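PDB 3MI6: alpha-galactosidase from Lactobacillus brevis, which probably hydrolyses terminal, non-reducing alpha-D-galactose residues in alpha-D-galactosides, as a member of glycosyl hydrolase family 36. Local coordinates for residues A597-E605 with Q622-F633. Numbering follows the deposited sequence.
Sequences AFFGDLGYE and QVAFYKCYRQLF
With CG of Tyr-626 turned opposite the backbone N (chi1 -178°), the ring leaves the helix and reaches Leu-602 and the Gly-600 carbonyl. The side chains of Leu-602 and Tyr-626 run alongside one another, pointing opposite ways. CB of Leu-602 sits over the centre of the Tyr-626 ring, 3.5 Å from the centroid, as a CH-pi contact. CD2 of Leu-602 reaches the same ring near CG. Tyr-626 OH donates to Gly-600 O at 2.6 Å, in the carbonyl plane and on a lone pair. Tyr-626 OH accepts from Leu-602 N at 3.3 Å, with a nearly straight N-H...O angle of 169°. Gln-634 NE2 also bonds to Tyr-626 OH, so this buried hydroxyl has three partners. A phenylalanine in place of Tyr-626 would probably keep the ring against Leu-602 but leave Gly-600 O and Leu-602 N without this shared partner.

Phe-598 enters an aromatic cluster with Phe-599, Phe-625, Tyr-626 and Phe-633. Phe-598 CB lies over the Phe-633 face, 3.7 Å from the ring centroid. The Phe-598 ring meets Phe-625 obliquely, CE2 to CD2. Phe-633 turns an edge to the face of Phe-599, with planes at 82°. Ile-665 of strand 663-670 touches both of these rings.

Further along, Tyr-604 OH donates to Gln-622 OE1 at 2.9 Å, on a lone pair in the amide plane. Gln-622 NE2 bonds to Leu-590 O, so both ends of the amide are held. Val-623 CG2 packs on Tyr-604 CE2.

Strand 601-604 is the eighth strand of the parallel (beta/alpha)8 barrel, and the 622-628 part of helix 613-628 runs nearly antiparallel to it. The two buried tyrosine hydroxyls pay for their burial by bonding a backbone C=O, a backbone N-H and an amide oxygen, which fixes both rings within an otherwise apolar interface.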
loop_
_atom_site.group_PDB
_atom_site.type_symbol
_atom_site.label_atom_id
_atom_site.label_comp_id
_atom_site.label_asym_id
_atom_site.label_seq_id
_atom_site.Cartn_x
_atom_site.Cartn_y
_atom_site.Cartn_z
ATOM N N ALA D 597 10.494 28.643 -15.226
ATOM C CA ALA D 597 9.975 29.970 -14.891
ATOM C C ALA D 597 8.950 30.521 -15.892
ATOM O O ALA D 597 8.187 31.429 -15.562
ATOM C CB ALA D 597 11.114 30.975 -14.659
ATOM N N PHE D 598 8.917 29.984 -17.106
ATOM C CA PHE D 598 7.895 30.423 -18.052
ATOM C C PHE D 598 6.501 30.143 -17.514
ATOM O O PHE D 598 5.578 30.891 -17.798
ATOM C CB PHE D 598 8.012 29.735 -19.405
ATOM C CG PHE D 598 9.292 30.002 -20.117
ATOM C CD1 PHE D 598 9.955 31.198 -19.953
ATOM C CD2 PHE D 598 9.827 29.050 -20.971
ATOM C CE1 PHE D 598 11.127 31.432 -20.614
ATOM C CE2 PHE D 598 10.996 29.286 -21.642
ATOM C CZ PHE D 598 11.648 30.472 -21.465
ATOM N N PHE D 599 6.332 29.066 -16.753
ATOM C CA PHE D 599 4.992 28.685 -16.306
ATOM C C PHE D 599 4.561 29.449 -15.049
ATOM O O PHE D 599 4.227 28.885 -13.997
ATOM C CB PHE D 599 4.878 27.168 -16.174
ATOM C CG PHE D 599 5.014 26.459 -17.487
ATOM C CD1 PHE D 599 6.266 26.258 -18.053
ATOM C CD2 PHE D 599 3.886 26.026 -18.179
ATOM C CE1 PHE D 599 6.402 25.612 -19.261
ATOM C CE2 PHE D 599 4.005 25.378 -19.384
ATOM C CZ PHE D 599 5.264 25.167 -19.934
ATOM N N GLY D 600 4.568 30.763 -15.204
ATOM C CA GLY D 600 4.218 31.679 -14.152
ATOM C C GLY D 600 4.546 33.043 -14.704
ATOM O O GLY D 600 4.453 33.286 -15.907
ATOM N N ASP D 601 4.964 33.929 -13.821
ATOM C CA ASP D 601 5.297 35.286 -14.209
ATOM C C ASP D 601 6.813 35.471 -14.204
ATOM O O ASP D 601 7.426 35.726 -13.159
ATOM C CB ASP D 601 4.564 36.275 -13.294
ATOM C CG ASP D 601 3.058 36.017 -13.270
ATOM O OD1 ASP D 601 2.514 35.619 -14.323
ATOM O OD2 ASP D 601 2.418 36.179 -12.203
ATOM N N LEU D 602 7.387 35.337 -15.400
ATOM C CA LEU D 602 8.834 35.318 -15.618
ATOM C C LEU D 602 9.520 36.589 -15.142
ATOM O O LEU D 602 8.983 37.687 -15.271
ATOM C CB LEU D 602 9.159 35.060 -17.104
ATOM C CG LEU D 602 10.640 34.954 -17.465
ATOM C CD1 LEU D 602 11.262 33.769 -16.766
ATOM C CD2 LEU D 602 10.849 34.863 -18.975
ATOM N N GLY D 603 10.711 36.420 -14.585
ATOM C CA GLY D 603 11.462 37.504 -13.981
ATOM C C GLY D 603 12.902 37.057 -13.868
ATOM O O GLY D 603 13.181 35.866 -13.955
ATOM N N TYR D 604 13.820 37.999 -13.715
ATOM C CA TYR D 604 15.234 37.663 -13.623
ATOM C C TYR D 604 15.825 38.251 -12.375
ATOM O O TYR D 604 15.536 39.387 -12.030
ATOM C CB TYR D 604 16.004 38.112 -14.871
ATOM C CG TYR D 604 15.659 37.273 -16.059
ATOM C CD1 TYR D 604 16.473 36.218 -16.446
ATOM C CD2 TYR D 604 14.487 37.496 -16.761
ATOM C CE1 TYR D 604 16.136 35.407 -17.535
ATOM C CE2 TYR D 604 14.138 36.703 -17.841
ATOM C CZ TYR D 604 14.967 35.660 -18.225
ATOM O OH TYR D 604 14.618 34.881 -19.290
ATOM N N GLU D 605 16.646 37.469 -11.691
ATOM C CA GLU D 605 17.175 37.873 -10.396
ATOM C C GLU D 605 18.660 37.560 -10.337
ATOM O O GLU D 605 19.150 37.003 -9.353
ATOM C CB GLU D 605 16.418 37.158 -9.269
ATOM C CG GLU D 605 16.548 37.841 -7.908
ATOM C CD GLU D 605 15.509 37.363 -6.890
ATOM O OE1 GLU D 605 14.351 37.081 -7.280
ATOM O OE2 GLU D 605 15.850 37.284 -5.693
ATOM N N GLN D 622 15.087 33.836 -24.490
ATOM C CA GLN D 622 14.074 33.437 -23.518
ATOM C C GLN D 622 12.984 34.511 -23.382
ATOM O O GLN D 622 11.788 34.197 -23.349
ATOM C CB GLN D 622 14.698 33.147 -22.156
ATOM C CG GLN D 622 15.682 32.000 -22.143
ATOM C CD GLN D 622 16.091 31.612 -20.735
ATOM O OE1 GLN D 622 15.919 32.388 -19.807
ATOM N NE2 GLN D 622 16.628 30.405 -20.566
ATOM N N VAL D 623 13.402 35.772 -23.322
ATOM C CA VAL D 623 12.482 36.893 -23.173
ATOM C C VAL D 623 11.583 37.110 -24.400
ATOM O O VAL D 623 10.378 37.349 -24.257
ATOM C CB VAL D 623 13.248 38.187 -22.808
ATOM C CG1 VAL D 623 12.298 39.399 -22.760
ATOM C CG2 VAL D 623 13.960 38.014 -21.478
ATOM N N ALA D 624 12.159 37.016 -25.601
ATOM C CA ALA D 624 11.378 37.121 -26.840
ATOM C C ALA D 624 10.419 35.947 -26.944
ATOM O O ALA D 624 9.266 36.095 -27.344
ATOM C CB ALA D 624 12.284 37.153 -28.032
ATOM N N PHE D 625 10.903 34.775 -26.566
ATOM C CA PHE D 625 10.063 33.598 -26.572
ATOM C C PHE D 625 8.914 33.762 -25.591
ATOM O O PHE D 625 7.755 33.512 -25.929
ATOM C CB PHE D 625 10.869 32.351 -26.207
ATOM C CG PHE D 625 10.044 31.102 -26.163
ATOM C CD1 PHE D 625 9.517 30.568 -27.325
ATOM C CD2 PHE D 625 9.797 30.459 -24.969
ATOM C CE1 PHE D 625 8.762 29.425 -27.295
ATOM C CE2 PHE D 625 9.042 29.302 -24.934
ATOM C CZ PHE D 625 8.531 28.789 -26.092
ATOM N N TYR D 626 9.237 34.168 -24.367
ATOM C CA TYR D 626 8.223 34.287 -23.338
ATOM C C TYR D 626 7.179 35.319 -23.717
ATOM O O TYR D 626 5.977 35.091 -23.523
ATOM C CB TYR D 626 8.847 34.646 -22.003
ATOM C CG TYR D 626 7.844 34.742 -20.879
ATOM C CD1 TYR D 626 7.339 33.595 -20.277
ATOM C CD2 TYR D 626 7.407 35.980 -20.406
ATOM C CE1 TYR D 626 6.419 33.677 -19.235
ATOM C CE2 TYR D 626 6.487 36.075 -19.370
ATOM C CZ TYR D 626 6.001 34.924 -18.785
ATOM O OH TYR D 626 5.105 35.008 -17.750
ATOM N N LYS D 627 7.640 36.453 -24.250
ATOM C CA LYS D 627 6.743 37.531 -24.669
ATOM C C LYS D 627 5.784 37.073 -25.778
ATOM O O LYS D 627 4.592 37.380 -25.745
ATOM C CB LYS D 627 7.539 38.747 -25.147
ATOM C CG LYS D 627 8.272 39.546 -24.070
ATOM C CD LYS D 627 8.998 40.728 -24.714
ATOM C CE LYS D 627 9.578 41.667 -23.689
ATOM N NZ LYS D 627 10.162 42.891 -24.328
ATOM N N CYS D 628 6.325 36.347 -26.754
ATOM C CA CYS D 628 5.568 35.810 -27.890
ATOM C C CYS D 628 4.393 34.995 -27.372
ATOM O O CYS D 628 3.308 35.037 -27.927
ATOM C CB CYS D 628 6.498 34.940 -28.763
ATOM S SG CYS D 628 5.937 34.362 -30.447
ATOM N N TYR D 629 4.600 34.273 -26.282
ATOM C CA TYR D 629 3.584 33.358 -25.814
ATOM C C TYR D 629 3.133 33.709 -24.414
ATOM O O TYR D 629 2.750 32.831 -23.635
ATOM C CB TYR D 629 4.112 31.915 -25.847
ATOM C CG TYR D 629 4.343 31.352 -27.230
ATOM C CD1 TYR D 629 3.286 30.872 -27.988
ATOM C CD2 TYR D 629 5.617 31.291 -27.774
ATOM C CE1 TYR D 629 3.485 30.351 -29.256
ATOM C CE2 TYR D 629 5.825 30.771 -29.039
ATOM C CZ TYR D 629 4.751 30.303 -29.775
ATOM O OH TYR D 629 4.943 29.789 -31.036
ATOM N N ARG D 630 3.163 34.991 -24.084
ATOM C CA ARG D 630 2.885 35.382 -22.713
ATOM C C ARG D 630 1.447 35.064 -22.298
ATOM O O ARG D 630 1.217 34.594 -21.190
ATOM C CB ARG D 630 3.216 36.859 -22.481
ATOM C CG ARG D 630 3.442 37.245 -21.020
ATOM C CD ARG D 630 3.049 38.681 -20.837
ATOM N NE ARG D 630 4.161 39.627 -20.733
ATOM C CZ ARG D 630 4.594 40.404 -21.722
ATOM N NH1 ARG D 630 4.039 40.335 -22.925
ATOM N NH2 ARG D 630 5.599 41.241 -21.508
ATOM N N GLN D 631 0.495 35.305 -23.194
ATOM C CA GLN D 631 -0.918 35.071 -22.906
ATOM C C GLN D 631 -1.180 33.596 -22.593
ATOM O O GLN D 631 -1.974 33.240 -21.700
ATOM C CB GLN D 631 -1.759 35.529 -24.095
ATOM C CG GLN D 631 -3.259 35.587 -23.851
ATOM C CD GLN D 631 -3.658 36.671 -22.869
ATOM O OE1 GLN D 631 -2.925 37.636 -22.682
ATOM N NE2 GLN D 631 -4.824 36.515 -22.233
ATOM N N LEU D 632 -0.495 32.737 -23.341
ATOM C CA LEU D 632 -0.607 31.295 -23.176
ATOM C C LEU D 632 -0.011 30.848 -21.828
ATOM O O LEU D 632 -0.652 30.143 -21.044
ATOM C CB LEU D 632 0.114 30.622 -24.341
ATOM C CG LEU D 632 0.009 29.107 -24.477
ATOM C CD1 LEU D 632 -1.439 28.655 -24.367
ATOM C CD2 LEU D 632 0.630 28.625 -25.785
ATOM N N PHE D 633 1.216 31.290 -21.567
ATOM C CA PHE D 633 1.961 30.908 -20.376
ATOM C C PHE D 633 1.296 31.395 -19.087
ATOM O O PHE D 633 1.080 30.639 -18.142
ATOM C CB PHE D 633 3.373 31.470 -20.459
ATOM C CG PHE D 633 4.349 30.587 -21.195
ATOM C CD1 PHE D 633 4.498 29.263 -20.855
ATOM C CD2 PHE D 633 5.145 31.103 -22.196
ATOM C CE1 PHE D 633 5.397 28.465 -21.509
ATOM C CE2 PHE D 633 6.047 30.308 -22.856
ATOM C CZ PHE D 633 6.171 28.990 -22.513
#